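PDB 5K1S: oxidoreductase, zinc-binding dehydrogenase family from Myxococcus xanthus, which acts as the reductase AibC in an alternative de novo route to isovaleryl coenzyme A, carrying zinc and probably using NADP(H). Local coordinates for residues M107-G110 with D111-L114; G194-G197 with L198-Q202; T170-T174 with V175-G179. All blocks are in the same frame, centred on the assembly; numbering follows the deposited sequence.

Contact 1: M107-G110 with D111-L114; sequences MSCG and DCAL. With ZN (zinc ion), chain E.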
ATOM      1  N   MET A 107       3.105  15.580 -17.532  1.00 44.21           N
ATOM      2  CA  MET A 107       1.791  15.965 -18.014  1.00 45.42           C
ATOM      3  C   MET A 107       0.756  14.901 -17.655  1.00 47.26           C
ATOM      4  O   MET A 107       1.059  13.875 -17.040  1.00 47.60           O
ATOM      5  CB  MET A 107       1.826  16.195 -19.526  1.00 44.35           C
ATOM      6  CG  MET A 107       2.471  17.505 -19.945  1.00 42.89           C
ATOM      7  SD  MET A 107       1.687  18.942 -19.189  1.00 43.83           S
ATOM      8  CE  MET A 107       0.007  18.783 -19.794  1.00 45.69           C
ATOM      9  N   SER A 108      -0.488  15.160 -18.050  1.00 55.68           N
ATOM     10  CA  SER A 108      -1.603  14.260 -17.784  1.00 57.33           C
ATOM     11  C   SER A 108      -2.721  14.617 -18.752  1.00 57.96           C
ATOM     12  O   SER A 108      -3.070  15.794 -18.882  1.00 58.01           O
ATOM     13  CB  SER A 108      -2.072  14.386 -16.329  1.00 58.45           C
ATOM     14  OG  SER A 108      -3.180  13.544 -16.073  1.00 59.94           O
ATOM     15  N   CYS A 109      -3.274  13.609 -19.431  1.00 61.97           N
ATOM     16  CA  CYS A 109      -4.231  13.883 -20.499  1.00 62.26           C
ATOM     17  C   CYS A 109      -5.489  14.552 -19.956  1.00 64.14           C
ATOM     18  O   CYS A 109      -5.976  15.537 -20.522  1.00 64.34           O
ATOM     19  CB  CYS A 109      -4.579  12.592 -21.240  1.00 61.24           C
ATOM     20  SG  CYS A 109      -5.681  11.470 -20.351  1.00 62.74           S
ATOM     21  N   GLY A 110      -6.029  14.029 -18.858  1.00 52.20           N
ATOM     22  CA  GLY A 110      -7.207  14.596 -18.237  1.00 53.45           C
ATOM     23  C   GLY A 110      -8.517  13.955 -18.641  1.00 54.65           C
ATOM     24  O   GLY A 110      -9.567  14.370 -18.136  1.00 55.69           O
ATOM     25  N   ASP A 111      -8.492  12.957 -19.525  1.00 79.45           N
ATOM     26  CA  ASP A 111      -9.707  12.356 -20.062  1.00 80.16           C
ATOM     27  C   ASP A 111      -9.873  10.884 -19.720  1.00 79.86           C
ATOM     28  O   ASP A 111     -11.009  10.410 -19.653  1.00 80.80           O
ATOM     29  CB  ASP A 111      -9.741  12.509 -21.590  1.00 79.11           C
ATOM     30  CG  ASP A 111      -9.766  13.960 -22.027  1.00 79.49           C
ATOM     31  OD1 ASP A 111     -10.387  14.783 -21.322  1.00 80.67           O
ATOM     32  OD2 ASP A 111      -9.162  14.278 -23.075  1.00 78.16           O
ATOM     33  N   CYS A 112      -8.785  10.149 -19.508  1.00 63.90           N
ATOM     34  CA  CYS A 112      -8.901   8.736 -19.190  1.00 62.90           C
ATOM     35  C   CYS A 112      -9.499   8.549 -17.798  1.00 65.02           C
ATOM     36  O   CYS A 112      -9.564   9.476 -16.986  1.00 66.55           O
ATOM     37  CB  CYS A 112      -7.535   8.052 -19.272  1.00 60.25           C
ATOM     38  SG  CYS A 112      -6.375   8.541 -17.975  1.00 61.23           S
ATOM     39  N   ALA A 113      -9.939   7.318 -17.528  1.00 58.76           N
ATOM     40  CA  ALA A 113     -10.556   7.011 -16.241  1.00 60.62           C
ATOM     41  C   ALA A 113      -9.682   7.476 -15.082  1.00 61.30           C
ATOM     42  O   ALA A 113     -10.163   8.119 -14.142  1.00 62.74           O
ATOM     43  CB  ALA A 113     -10.824   5.509 -16.140  1.00 59.14           C
ATOM     44  N   LEU A 114      -8.387   7.162 -15.138  1.00 51.99           N
ATOM     45  CA  LEU A 114      -7.487   7.513 -14.043  1.00 52.51           C
ATOM     46  C   LEU A 114      -7.480   9.015 -13.799  1.00 53.31           C
ATOM     47  O   LEU A 114      -7.587   9.471 -12.653  1.00 53.94           O
ATOM     48  CB  LEU A 114      -6.078   7.009 -14.348  1.00 50.31           C
ATOM     49  CG  LEU A 114      -5.932   5.489 -14.400  1.00 48.08           C
ATOM     50  CD1 LEU A 114      -4.661   5.100 -15.132  1.00 45.17           C
ATOM     51  CD2 LEU A 114      -5.937   4.913 -12.993  1.00 49.12           C
TER
HETATM   52 ZN    ZN E 401      -5.188  10.506 -18.293  1.00 67.54          ZN
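Cys109 and Cys112 meet at the zinc ion, each through its sulfur: Cys109 SG lies 2.3 Å from ZN, and Cys112 SG lies 2.3 Å from ZN as well. The two sulfurs sit 3.8 Å apart, SG of Cys109 to SG of Cys112, as two corners of one coordination shell; Cys115 and Cys123 supply the other two ligands. In both cysteines SG stands between the backbone N and the carbonyl carbon (chi1 75° in Cys109, 69° in Cys112), and this turns both sulfurs inward to the metal from successive parts of the same bend.

The four-cysteine site, with its first pair spaced as CxxC, is the structural zinc lobe known from the alcohol dehydrogenase superfamily, an excursion between strand 100-103 and strand 141-145 at the surface of the subunit.

A second group of interactions is N-H to sulfur. The backbone N of Asp111 comes within 3.3 Å of Cys109 SG and the N of Cys112 within 3.5 Å of that same sulfur, both nearly straight, although the place of this SG is not fully certain. If they hold, they would probably draw negative charge off a metal-bound thiolate. Gly110 makes the bend between, at a positive phi of 95° where a CB would press on the preceding carbonyl O.

Capping follows. Cys112 is the N-cap of helix 113-116, and its SG also accepts from a backbone N just beyond Leu114, while the carbonyl O of Asp111 is bonded by Arg116 NH2.

Contact 2: G194-G197 with L198-Q202; sequences GGVG and LSSVQ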
ATOM      1  N   GLY A 194      15.840  15.769   4.152  1.00 54.34           N
ATOM      2  CA  GLY A 194      15.807  16.055   2.736  1.00 51.74           C
ATOM      3  C   GLY A 194      14.768  17.102   2.371  1.00 52.36           C
ATOM      4  O   GLY A 194      14.019  17.613   3.204  1.00 54.87           O
ATOM      5  N   GLY A 195      14.730  17.420   1.075  1.00 51.46           N
ATOM      6  CA  GLY A 195      13.788  18.419   0.594  1.00 51.72           C
ATOM      7  C   GLY A 195      12.344  17.996   0.788  1.00 52.50           C
ATOM      8  O   GLY A 195      11.512  18.777   1.255  1.00 54.43           O
ATOM      9  N   VAL A 196      12.027  16.751   0.428  1.00 56.89           N
ATOM     10  CA  VAL A 196      10.678  16.238   0.641  1.00 57.90           C
ATOM     11  C   VAL A 196      10.382  16.127   2.131  1.00 60.99           C
ATOM     12  O   VAL A 196       9.284  16.465   2.588  1.00 62.91           O
ATOM     13  CB  VAL A 196      10.501  14.882  -0.069  1.00 56.09           C
ATOM     14  CG1 VAL A 196       9.121  14.295   0.222  1.00 57.55           C
ATOM     15  CG2 VAL A 196      10.705  15.034  -1.568  1.00 53.31           C
ATOM     16  N   GLY A 197      11.354  15.648   2.910  1.00 48.87           N
ATOM     17  CA  GLY A 197      11.123  15.460   4.332  1.00 51.84           C
ATOM     18  C   GLY A 197      10.787  16.755   5.043  1.00 54.38           C
ATOM     19  O   GLY A 197       9.806  16.834   5.787  1.00 56.65           O
ATOM     20  N   LEU A 198      11.596  17.793   4.821  1.00 69.32           N
ATOM     21  CA  LEU A 198      11.359  19.069   5.486  1.00 71.75           C
ATOM     22  C   LEU A 198       9.954  19.586   5.204  1.00 72.29           C
ATOM     23  O   LEU A 198       9.269  20.069   6.114  1.00 74.81           O
ATOM     24  CB  LEU A 198      12.406  20.092   5.045  1.00 71.08           C
ATOM     25  CG  LEU A 198      13.834  19.823   5.527  1.00 71.29           C
ATOM     26  CD1 LEU A 198      14.809  20.787   4.868  1.00 70.42           C
ATOM     27  CD2 LEU A 198      13.927  19.927   7.043  1.00 74.35           C
ATOM     28  N   SER A 199       9.504  19.492   3.953  1.00 63.98           N
ATOM     29  CA  SER A 199       8.152  19.934   3.630  1.00 64.42           C
ATOM     30  C   SER A 199       7.110  19.053   4.305  1.00 65.91           C
ATOM     31  O   SER A 199       6.085  19.550   4.786  1.00 67.73           O
ATOM     32  CB  SER A 199       7.949  19.944   2.115  1.00 61.51           C
ATOM     33  OG  SER A 199       8.732  20.953   1.503  1.00 60.43           O
ATOM     34  N   SER A 200       7.356  17.742   4.354  1.00 58.97           N
ATOM     35  CA  SER A 200       6.411  16.839   5.003  1.00 60.43           C
ATOM     36  C   SER A 200       6.312  17.129   6.495  1.00 63.62           C
ATOM     37  O   SER A 200       5.210  17.156   7.057  1.00 65.36           O
ATOM     38  CB  SER A 200       6.828  15.388   4.765  1.00 58.96           C
ATOM     39  OG  SER A 200       6.860  15.089   3.380  1.00 56.09           O
ATOM     40  N   VAL A 201       7.453  17.348   7.155  1.00 65.52           N
ATOM     41  CA  VAL A 201       7.449  17.682   8.579  1.00 68.51           C
ATOM     42  C   VAL A 201       6.536  18.875   8.835  1.00 69.97           C
ATOM     43  O   VAL A 201       5.616  18.817   9.659  1.00 71.95           O
ATOM     44  CB  VAL A 201       8.881  17.956   9.073  1.00 68.76           C
ATOM     45  CG1 VAL A 201       8.875  18.543  10.486  1.00 71.54           C
ATOM     46  CG2 VAL A 201       9.707  16.679   9.039  1.00 67.63           C
ATOM     47  N   GLN A 202       6.786  19.978   8.128  1.00 83.02           N
ATOM     48  CA  GLN A 202       5.969  21.173   8.307  1.00 84.30           C
ATOM     49  C   GLN A 202       4.504  20.879   8.018  1.00 84.33           C
ATOM     50  O   GLN A 202       3.617  21.247   8.797  1.00 86.33           O
ATOM     51  CB  GLN A 202       6.470  22.294   7.395  1.00 82.95           C
ATOM     52  CG  GLN A 202       7.910  22.706   7.636  1.00 82.89           C
ATOM     53  CD  GLN A 202       8.354  23.805   6.694  1.00 81.62           C
ATOM     54  OE1 GLN A 202       8.130  24.988   6.953  1.00 82.88           O
ATOM     55  NE2 GLN A 202       8.978  23.421   5.586  1.00 79.06           N
TER
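The peptide carbonyl of Val196 is the flat group that takes two bonds from Ser200. Above its plane, 44° out of it, comes the hydroxyl OG, donating to Val196 O over 2.9 Å; closer to the plane, tilted by 15°, comes the backbone N of Ser200, 2.9 Å from Val196 O. With chi1 at -60°, OG stands beside its own backbone N and turns back along the helix to that oxygen. The CG1 methyl of Val196 lies 4.0 Å from Ser200 OG.

The other flat group, the Gln202 amide, folds back so that NE2 makes a weak bond of 3.4 Å to Leu198 O, while its OE1 accepts from the backbone N of Arg327. Leu198 N starts the helix with a bond to the O of Gly194.

Gly194 at the N-cap and Gly195 and Gly197 in the first turn make up the glycine-rich start of helix 195-206, which follows strand 186-190 in the Rossmann beta-alpha-beta unit and in this superfamily usually approaches the dinucleotide. Ser199 OG is bonded to Thr168 of helix 165-178. Because Ser200 spends its hydroxyl on its own helix, a polar side chain can lie buried against Ile189 and the neighbouring helix with its donor satisfied.

Contact 3: T170-T174 with V175-G179; sequences TAVHT and VRTRG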
ATOM      1  N   THR A 170       5.297  17.306  -3.655  1.00 53.05           N
ATOM      2  CA  THR A 170       5.276  15.886  -3.322  1.00 53.22           C
ATOM      3  C   THR A 170       4.721  15.662  -1.922  1.00 55.92           C
ATOM      4  O   THR A 170       4.005  14.685  -1.679  1.00 56.56           O
ATOM      5  CB  THR A 170       6.684  15.304  -3.438  1.00 51.78           C
ATOM      6  OG1 THR A 170       7.191  15.541  -4.757  1.00 49.38           O
ATOM      7  CG2 THR A 170       6.675  13.803  -3.159  1.00 52.07           C
ATOM      8  N   ALA A 171       5.045  16.559  -0.987  1.00 66.95           N
ATOM      9  CA  ALA A 171       4.555  16.415   0.380  1.00 69.77           C
ATOM     10  C   ALA A 171       3.032  16.445   0.425  1.00 70.66           C
ATOM     11  O   ALA A 171       2.410  15.632   1.118  1.00 71.91           O
ATOM     12  CB  ALA A 171       5.139  17.515   1.264  1.00 71.69           C
ATOM     13  N   VAL A 172       2.414  17.377  -0.303  1.00 48.71           N
ATOM     14  CA  VAL A 172       0.955  17.438  -0.343  1.00 49.52           C
ATOM     15  C   VAL A 172       0.387  16.115  -0.840  1.00 48.53           C
ATOM     16  O   VAL A 172      -0.523  15.540  -0.233  1.00 49.91           O
ATOM     17  CB  VAL A 172       0.490  18.617  -1.220  1.00 48.84           C
ATOM     18  CG1 VAL A 172      -1.025  18.580  -1.426  1.00 49.42           C
ATOM     19  CG2 VAL A 172       0.905  19.942  -0.591  1.00 50.34           C
ATOM     20  N   HIS A 173       0.916  15.615  -1.958  1.00 50.17           N
ATOM     21  CA  HIS A 173       0.439  14.347  -2.498  1.00 49.47           C
ATOM     22  C   HIS A 173       0.628  13.216  -1.493  1.00 50.62           C
ATOM     23  O   HIS A 173      -0.257  12.369  -1.325  1.00 51.36           O
ATOM     24  CB  HIS A 173       1.169  14.035  -3.806  1.00 47.12           C
ATOM     25  CG  HIS A 173       0.614  12.856  -4.542  1.00 46.64           C
ATOM     26  ND1 HIS A 173      -0.732  12.698  -4.790  1.00 47.42           N
ATOM     27  CD2 HIS A 173       1.225  11.778  -5.089  1.00 45.71           C
ATOM     28  CE1 HIS A 173      -0.927  11.573  -5.455  1.00 47.04           C
ATOM     29  NE2 HIS A 173       0.246  10.996  -5.649  1.00 46.07           N
ATOM     30  N   THR A 174       1.771  13.196  -0.806  1.00 45.59           N
ATOM     31  CA  THR A 174       2.076  12.124   0.137  1.00 46.68           C
ATOM     32  C   THR A 174       1.295  12.282   1.436  1.00 49.28           C
ATOM     33  O   THR A 174       0.603  11.357   1.872  1.00 50.23           O
ATOM     34  CB  THR A 174       3.579  12.101   0.429  1.00 46.23           C
ATOM     35  OG1 THR A 174       4.307  11.986  -0.799  1.00 43.77           O
ATOM     36  CG2 THR A 174       3.940  10.934   1.341  1.00 47.23           C
ATOM     37  N   VAL A 175       1.403  13.452   2.069  1.00 58.13           N
ATOM     38  CA  VAL A 175       0.829  13.648   3.395  1.00 60.84           C
ATOM     39  C   VAL A 175      -0.694  13.680   3.328  1.00 61.47           C
ATOM     40  O   VAL A 175      -1.377  13.070   4.160  1.00 63.00           O
ATOM     41  CB  VAL A 175       1.394  14.935   4.023  1.00 62.22           C
ATOM     42  CG1 VAL A 175       0.788  15.188   5.399  1.00 65.17           C
ATOM     43  CG2 VAL A 175       2.914  14.861   4.112  1.00 61.70           C
ATOM     44  N   ARG A 176      -1.251  14.388   2.345  1.00 64.69           N
ATOM     45  CA  ARG A 176      -2.684  14.665   2.303  1.00 65.51           C
ATOM     46  C   ARG A 176      -3.435  13.741   1.352  1.00 64.20           C
ATOM     47  O   ARG A 176      -4.266  12.936   1.784  1.00 65.25           O
ATOM     48  CB  ARG A 176      -2.918  16.121   1.894  1.00 65.43           C
ATOM     49  CG  ARG A 176      -2.548  17.117   2.953  1.00 67.37           C
ATOM     50  CD  ARG A 176      -2.996  18.493   2.539  1.00 67.57           C
ATOM     51  NE  ARG A 176      -2.682  19.498   3.547  1.00 69.75           N
ATOM     52  CZ  ARG A 176      -2.856  20.804   3.374  1.00 70.34           C
ATOM     53  NH1 ARG A 176      -3.339  21.264   2.225  1.00 68.89           N
ATOM     54  NH2 ARG A 176      -2.545  21.649   4.345  1.00 72.48           N
ATOM     55  N   THR A 177      -3.162  13.856   0.052  1.00 57.39           N
ATOM     56  CA  THR A 177      -3.947  13.134  -0.943  1.00 56.42           C
ATOM     57  C   THR A 177      -3.910  11.633  -0.684  1.00 56.60           C
ATOM     58  O   THR A 177      -4.954  10.971  -0.640  1.00 57.41           O
ATOM     59  CB  THR A 177      -3.427  13.453  -2.346  1.00 54.24           C
ATOM     60  OG1 THR A 177      -2.999  14.820  -2.403  1.00 53.95           O
ATOM     61  CG2 THR A 177      -4.514  13.224  -3.376  1.00 53.83           C
ATOM     62  N   ARG A 178      -2.714  11.078  -0.500  1.00 57.77           N
ATOM     63  CA  ARG A 178      -2.552   9.645  -0.287  1.00 57.85           C
ATOM     64  C   ARG A 178      -2.555   9.284   1.194  1.00 59.86           C
ATOM     65  O   ARG A 178      -3.301   8.395   1.618  1.00 60.83           O
ATOM     66  CB  ARG A 178      -1.254   9.172  -0.948  1.00 56.13           C
ATOM     67  CG  ARG A 178      -1.220   9.378  -2.456  1.00 54.30           C
ATOM     68  CD  ARG A 178      -2.135   8.397  -3.169  1.00 54.26           C
ATOM     69  NE  ARG A 178      -1.684   7.022  -2.995  1.00 54.22           N
ATOM     70  CZ  ARG A 178      -2.407   5.949  -3.298  1.00 54.41           C
ATOM     71  NH1 ARG A 178      -3.631   6.082  -3.790  1.00 54.81           N
ATOM     72  NH2 ARG A 178      -1.905   4.738  -3.103  1.00 54.00           N
ATOM     73  N   GLY A 179      -1.733   9.965   1.994  1.00 57.99           N
ATOM     74  CA  GLY A 179      -1.639   9.625   3.404  1.00 60.11           C
ATOM     75  C   GLY A 179      -2.901   9.956   4.178  1.00 62.16           C
ATOM     76  O   GLY A 179      -3.291   9.219   5.087  1.00 63.71           O
TER
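His173 carries its CG opposite the backbone N (chi1 -172°), which sends the imidazole along the helix toward Thr177 and Arg178, and Arg178, folded at chi2 and chi3, brings its CG over that ring. These residues lie in the C-terminal part of helix 165-178, where it widens into pi-type turns; the helix carries the zinc ligand Cys166 in its first turn and leads toward the first Rossmann strand, 186-190.

CG of Arg178 makes a CH-pi contact with one face of His173, 3.9 Å from the ring centroid and 20° off the normal, displaced toward the rim; CE1 is the nearest ring atom, 3.7 Å from Arg178 CG. The two side chains run side by side, with guanidinium and ring planes 33° apart. Thr177 CB approaches obliquely, 3.7 Å from His173 ND1.

The ring is held by carboxylates at both nitrogens: ND1 bonds to Glu313, which also takes Thr177 OG1, and NE2 bonds to Glu300 of the second subunit. Such a setting would probably favour a protonated ring and ties this part of the helix to the subunit interface. With an alanine in place of His173, Glu300 of the second subunit would probably lose its hydrogen-bond partner here, and Arg178 CG the ring face it lies on.

Under the side chains, Val172 O accepts from two backbone donors, Arg176 N at 2.9 Å and Thr177 N at 3.1 Å. Beyond this fork the spacing is five residues: Arg178 N donates to His173 O, and finally Gly179 N reaches Thr174 O at 2.7 Å.

How the contacts relate
Contacts 2 and 3 lie on neighbouring helices whose flanks pack together: Ser200 OG rests 3.6 Å from Ala171 CB, Ser200 CB is 4.0 Å from Val175 CG2, and Val196 CG1 meets Thr170 CG2 at 4.2 Å. Their centres are about 11 Å apart. Contact 2 is near the other zinc site, held by Cys57, His79 and Cys166 and probably the catalytic one by analogy with the family; the Val196 side chain is about 8 Å from that metal. Contact 1 stands apart with its own zinc, centre to centre about 28 Å from contact 2 and about 19 Å from contact 3, whose nearest atoms are still about 10 Å away.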